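Local coordinates for protein ornithine carbamoyltransferase (Campylobacter jejuni subsp. jejuni, PDB 3TPF) that probably catalyses reversible carbamoyl transfer from carbamoyl phosphate to L-ornithine, giving L-citrulline and phosphate in the first of three steps from ornithine to arginine, at residues B[3-8]-B[124-129]; B[118-123]-B[155-160]. All coordinates share one frame; numbering follows the deposited sequence.

Interaction 1. Residues B[3-8]-B[124-129]; sequences KHFLTL and YHPTQV
P126 packs its CB against both F5 and L8 of the N-terminal segment, while Y124 lies against T7. F5 and P126 run alongside each other, pointing opposite ways: CE2 of F5 comes 3.6 Å from CB and 3.8 Å from CG of P126, an oblique approach to the phenyl ring. CG of F5 is anti to the backbone N (chi1 -172°), and from there the ring extends until CE2 meets the proline. L8 reaches the same residue with its branch point, CG lying 3.9 Å from CB of P126, and its CD1 goes on to meet CG1 of V129 at 4.0 Å. T7 lies over one face of the Y124 ring in a CH-pi contact, with CB 4.0 Å from the ring centroid and 18° off the normal. OG1 of T7 sits 3.7 Å above the plane, over the ring centre. Helix 279-302 adds L296 against F5 and T127. H125, the N-cap of helix 126-138, and the first turn after it are predicted to bind carbamoyl phosphate. Across the two segments the contact is thus held by apolar packing and one CH-pi interaction, while the hydroxyls of T7 and Y124 are both bonded to R9, at its backbone N and NH1 respectively.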
# COMPACT_ATOMS: atom_id res chain seq x y z
N LYS B 3 19.38 -4.24 -20.42
CA LYS B 3 18.13 -4.52 -21.07
C LYS B 3 16.90 -4.29 -20.13
O LYS B 3 16.87 -4.75 -19.00
CB LYS B 3 18.17 -5.91 -21.70
CG LYS B 3 19.04 -5.93 -22.98
CD LYS B 3 18.26 -6.04 -24.31
CE LYS B 3 18.41 -7.40 -24.99
NZ LYS B 3 17.22 -7.75 -25.82
N HIS B 4 15.94 -3.53 -20.64
CA HIS B 4 14.59 -3.45 -20.16
C HIS B 4 13.64 -4.50 -20.80
O HIS B 4 13.97 -5.14 -21.79
CB HIS B 4 14.04 -2.09 -20.51
CG HIS B 4 14.90 -0.98 -20.04
ND1 HIS B 4 14.93 -0.60 -18.73
CD2 HIS B 4 15.77 -0.17 -20.68
CE1 HIS B 4 15.80 0.39 -18.57
NE2 HIS B 4 16.29 0.70 -19.75
N PHE B 5 12.44 -4.62 -20.28
CA PHE B 5 11.43 -5.53 -20.83
C PHE B 5 10.13 -4.71 -21.17
O PHE B 5 9.19 -4.68 -20.46
CB PHE B 5 11.17 -6.67 -19.85
CG PHE B 5 10.31 -7.73 -20.43
CD1 PHE B 5 10.86 -8.80 -21.17
CD2 PHE B 5 8.97 -7.66 -20.33
CE1 PHE B 5 10.07 -9.75 -21.78
CE2 PHE B 5 8.16 -8.59 -20.95
CZ PHE B 5 8.71 -9.63 -21.70
N LEU B 6 10.15 -3.98 -22.23
CA LEU B 6 9.03 -3.10 -22.61
C LEU B 6 8.13 -3.72 -23.64
O LEU B 6 7.01 -3.30 -23.82
CB LEU B 6 9.59 -1.79 -23.20
CG LEU B 6 10.62 -1.06 -22.28
CD1 LEU B 6 11.05 0.29 -22.80
CD2 LEU B 6 10.06 -0.88 -20.89
N THR B 7 8.69 -4.62 -24.43
CA THR B 7 7.95 -5.38 -25.44
C THR B 7 8.70 -6.64 -25.86
O THR B 7 9.92 -6.66 -25.92
CB THR B 7 7.71 -4.56 -26.73
OG1 THR B 7 7.16 -5.43 -27.73
CG2 THR B 7 9.00 -3.96 -27.21
N LEU B 8 7.98 -7.67 -26.22
CA LEU B 8 8.66 -8.86 -26.67
C LEU B 8 9.43 -8.66 -27.98
O LEU B 8 10.25 -9.50 -28.40
CB LEU B 8 7.66 -10.00 -26.80
CG LEU B 8 7.23 -10.46 -25.40
CD1 LEU B 8 6.01 -11.35 -25.38
CD2 LEU B 8 8.45 -11.12 -24.83
N TYR B 124 1.38 -2.37 -25.95
CA TYR B 124 1.87 -3.75 -25.72
C TYR B 124 1.53 -4.24 -24.33
O TYR B 124 1.53 -3.48 -23.36
CB TYR B 124 3.37 -3.87 -25.88
CG TYR B 124 3.94 -3.34 -27.16
CD1 TYR B 124 4.77 -2.25 -27.16
CD2 TYR B 124 3.74 -3.97 -28.32
CE1 TYR B 124 5.31 -1.75 -28.31
CE2 TYR B 124 4.27 -3.48 -29.50
CZ TYR B 124 5.05 -2.37 -29.47
OH TYR B 124 5.57 -1.85 -30.63
N HIS B 125 1.21 -5.50 -24.23
CA HIS B 125 0.97 -6.10 -22.94
C HIS B 125 1.75 -7.39 -22.79
O HIS B 125 1.19 -8.43 -22.59
CB HIS B 125 -0.53 -6.28 -22.72
CG HIS B 125 -0.88 -6.65 -21.30
ND1 HIS B 125 0.03 -6.57 -20.26
CD2 HIS B 125 -2.01 -7.16 -20.75
CE1 HIS B 125 -0.52 -7.02 -19.15
NE2 HIS B 125 -1.76 -7.39 -19.42
N PRO B 126 3.07 -7.31 -22.89
CA PRO B 126 3.91 -8.52 -22.98
C PRO B 126 3.91 -9.47 -21.84
O PRO B 126 4.07 -10.66 -22.09
CB PRO B 126 5.32 -7.96 -23.09
CG PRO B 126 5.22 -6.65 -22.39
CD PRO B 126 3.89 -6.10 -22.82
N THR B 127 3.84 -9.02 -20.61
CA THR B 127 3.84 -10.02 -19.48
C THR B 127 2.58 -10.94 -19.59
O THR B 127 2.64 -12.16 -19.35
CB THR B 127 3.88 -9.41 -18.09
OG1 THR B 127 2.78 -8.50 -17.96
CG2 THR B 127 5.17 -8.71 -17.83
N GLN B 128 1.51 -10.40 -20.12
CA GLN B 128 0.31 -11.20 -20.34
C GLN B 128 0.54 -12.30 -21.40
O GLN B 128 0.17 -13.47 -21.26
CB GLN B 128 -0.87 -10.29 -20.72
CG GLN B 128 -2.16 -11.06 -20.89
CD GLN B 128 -2.71 -11.72 -19.59
OE1 GLN B 128 -2.58 -11.16 -18.49
NE2 GLN B 128 -3.39 -12.89 -19.74
N VAL B 129 1.11 -11.88 -22.52
CA VAL B 129 1.37 -12.85 -23.59
C VAL B 129 2.31 -13.88 -23.08
O VAL B 129 2.12 -15.03 -23.37
CB VAL B 129 1.83 -12.15 -24.80
CG1 VAL B 129 2.45 -13.12 -25.77
CG2 VAL B 129 0.68 -11.32 -25.34

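Interaction 2. Residues B[118-123]-B[155-160]; sequences NALSEL and SNNMCN
N157 and N160, one turn apart at the start of helix 157-169, donate their side-chain amides to carbonyls of the loop 118-123, joining the Rossmann-like ornithine-binding domain to the carbamoyl-phosphate domain. ND2 of N157 gives a hydrogen bond to O of S121 at 3.0 Å, with an N-H...O angle of 162° and the acceptor close to the amide plane. CB of N157 touches O of both S121 and E122. ND2 of N160 bonds to O of L123 at 2.7 Å; this donor approaches at a bent C=O...N angle of 130°. The same L123 oxygen lies 3.5 Å from CA of N157 in a CA-H...O contact. Within the loop, OG of S121 accepts from ND2 of N118 at 3.2 Å and weakly from N of L123; it also bonds to N of Y124 and to ND1 of H102, whose backbone N is taken by OE2 of E122. OD1 of N156, the helix N-cap, accepts from N of C159 at 3.0 Å. N157 is a predicted L-ornithine ligand, so its bond to S121 probably helps orient it. The L120 side chain crosses that of N157 at about a right angle, with CD1 3.6 Å from ND2 of N157.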
# COMPACT_ATOMS: atom_id res chain seq x y z
N ASN B 118 7.31 -3.46 -18.61
CA ASN B 118 6.04 -2.87 -19.10
C ASN B 118 4.91 -3.77 -18.60
O ASN B 118 4.59 -4.77 -19.21
CB ASN B 118 5.97 -2.86 -20.60
CG ASN B 118 4.57 -2.39 -21.16
OD1 ASN B 118 3.69 -2.01 -20.36
ND2 ASN B 118 4.40 -2.34 -22.53
N ALA B 119 4.30 -3.41 -17.49
CA ALA B 119 3.18 -4.18 -16.96
C ALA B 119 1.90 -3.93 -17.79
O ALA B 119 0.86 -4.57 -17.49
CB ALA B 119 2.92 -3.78 -15.52
N LEU B 120 1.90 -2.94 -18.70
CA LEU B 120 0.80 -2.71 -19.61
C LEU B 120 0.79 -1.27 -20.19
O LEU B 120 0.91 -0.33 -19.46
CB LEU B 120 -0.56 -2.98 -19.03
CG LEU B 120 -1.69 -2.68 -20.07
CD1 LEU B 120 -2.73 -3.83 -20.02
CD2 LEU B 120 -2.33 -1.38 -19.84
N SER B 121 0.75 -1.17 -21.50
CA SER B 121 0.73 0.11 -22.17
C SER B 121 -0.27 0.05 -23.29
O SER B 121 -0.77 -1.01 -23.60
CB SER B 121 2.10 0.47 -22.72
OG SER B 121 2.41 -0.26 -23.89
N GLU B 122 -0.55 1.16 -23.92
CA GLU B 122 -1.58 1.13 -24.95
C GLU B 122 -1.12 0.32 -26.17
O GLU B 122 -1.94 -0.22 -26.94
CB GLU B 122 -2.07 2.56 -25.34
CG GLU B 122 -1.24 3.34 -26.37
CD GLU B 122 0.08 3.90 -25.81
OE1 GLU B 122 0.68 4.82 -26.45
OE2 GLU B 122 0.55 3.38 -24.73
N LEU B 123 0.19 0.25 -26.35
CA LEU B 123 0.76 -0.52 -27.48
C LEU B 123 0.96 -2.03 -27.17
O LEU B 123 0.83 -2.85 -28.06
CB LEU B 123 2.11 0.02 -27.92
CG LEU B 123 2.10 1.40 -28.47
CD1 LEU B 123 3.53 1.65 -28.86
CD2 LEU B 123 1.32 1.60 -29.76
N SER B 155 -8.03 -4.25 -32.35
CA SER B 155 -6.61 -3.98 -32.66
C SER B 155 -5.91 -3.29 -31.47
O SER B 155 -5.22 -2.26 -31.61
CB SER B 155 -6.45 -3.16 -33.94
OG SER B 155 -6.48 -1.76 -33.63
N ASN B 156 -6.08 -3.88 -30.30
CA ASN B 156 -5.57 -3.30 -29.06
C ASN B 156 -4.13 -3.79 -28.73
O ASN B 156 -3.49 -4.46 -29.55
CB ASN B 156 -6.50 -3.65 -27.89
CG ASN B 156 -6.52 -5.13 -27.59
OD1 ASN B 156 -5.83 -5.90 -28.22
ND2 ASN B 156 -7.32 -5.53 -26.64
N ASN B 157 -3.65 -3.43 -27.56
CA ASN B 157 -2.31 -3.90 -27.08
C ASN B 157 -2.10 -5.42 -27.12
O ASN B 157 -1.07 -5.90 -27.55
CB ASN B 157 -1.97 -3.39 -25.66
CG ASN B 157 -3.03 -3.71 -24.64
OD1 ASN B 157 -3.96 -4.51 -24.90
ND2 ASN B 157 -2.93 -3.08 -23.49
N MSE B 158 -3.11 -6.15 -26.68
CA MSE B 158 -3.07 -7.64 -26.63
C MSE B 158 -2.89 -8.25 -28.01
O MSE B 158 -2.15 -9.24 -28.20
CB MSE B 158 -4.38 -8.20 -26.08
CG MSE B 158 -4.36 -8.27 -24.58
SE MSE B 158 -2.95 -9.46 -23.91
CE MSE B 158 -3.54 -11.19 -24.70
N CYS B 159 -3.54 -7.63 -28.99
CA CYS B 159 -3.45 -8.05 -30.38
C CYS B 159 -2.06 -7.85 -30.91
O CYS B 159 -1.47 -8.72 -31.55
CB CYS B 159 -4.44 -7.22 -31.23
SG CYS B 159 -4.34 -7.55 -32.97
N ASN B 160 -1.54 -6.65 -30.66
CA ASN B 160 -0.20 -6.30 -31.04
C ASN B 160 0.82 -7.32 -30.49
O ASN B 160 1.66 -7.84 -31.20
CB ASN B 160 0.18 -4.96 -30.46
CG ASN B 160 -0.56 -3.84 -31.06
OD1 ASN B 160 -0.92 -3.84 -32.23
ND2 ASN B 160 -0.72 -2.80 -30.26

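How the interactions relate
From the N terminus, segment 3-8 precedes helix 13-28; the chain then builds the four-stranded parallel sheet, ending with strand 116-118. Segment 118-123 follows, and interaction 1 closes its loop of 115 residues just beyond, where 124-129 enters helix 126-138. After that helix and strand 148-152 of the second sheet, 155-160 returns to 118-123, closing interaction 2 over 31 residues. The two loops therefore cross. Segments 118-123 and 124-129 are consecutive, and N118 ties the contacts together: its N lies 2.9 Å from O of F5. Interaction 1 stays within the carbamoyl-phosphate domain, whereas interaction 2 bridges to the ornithine domain.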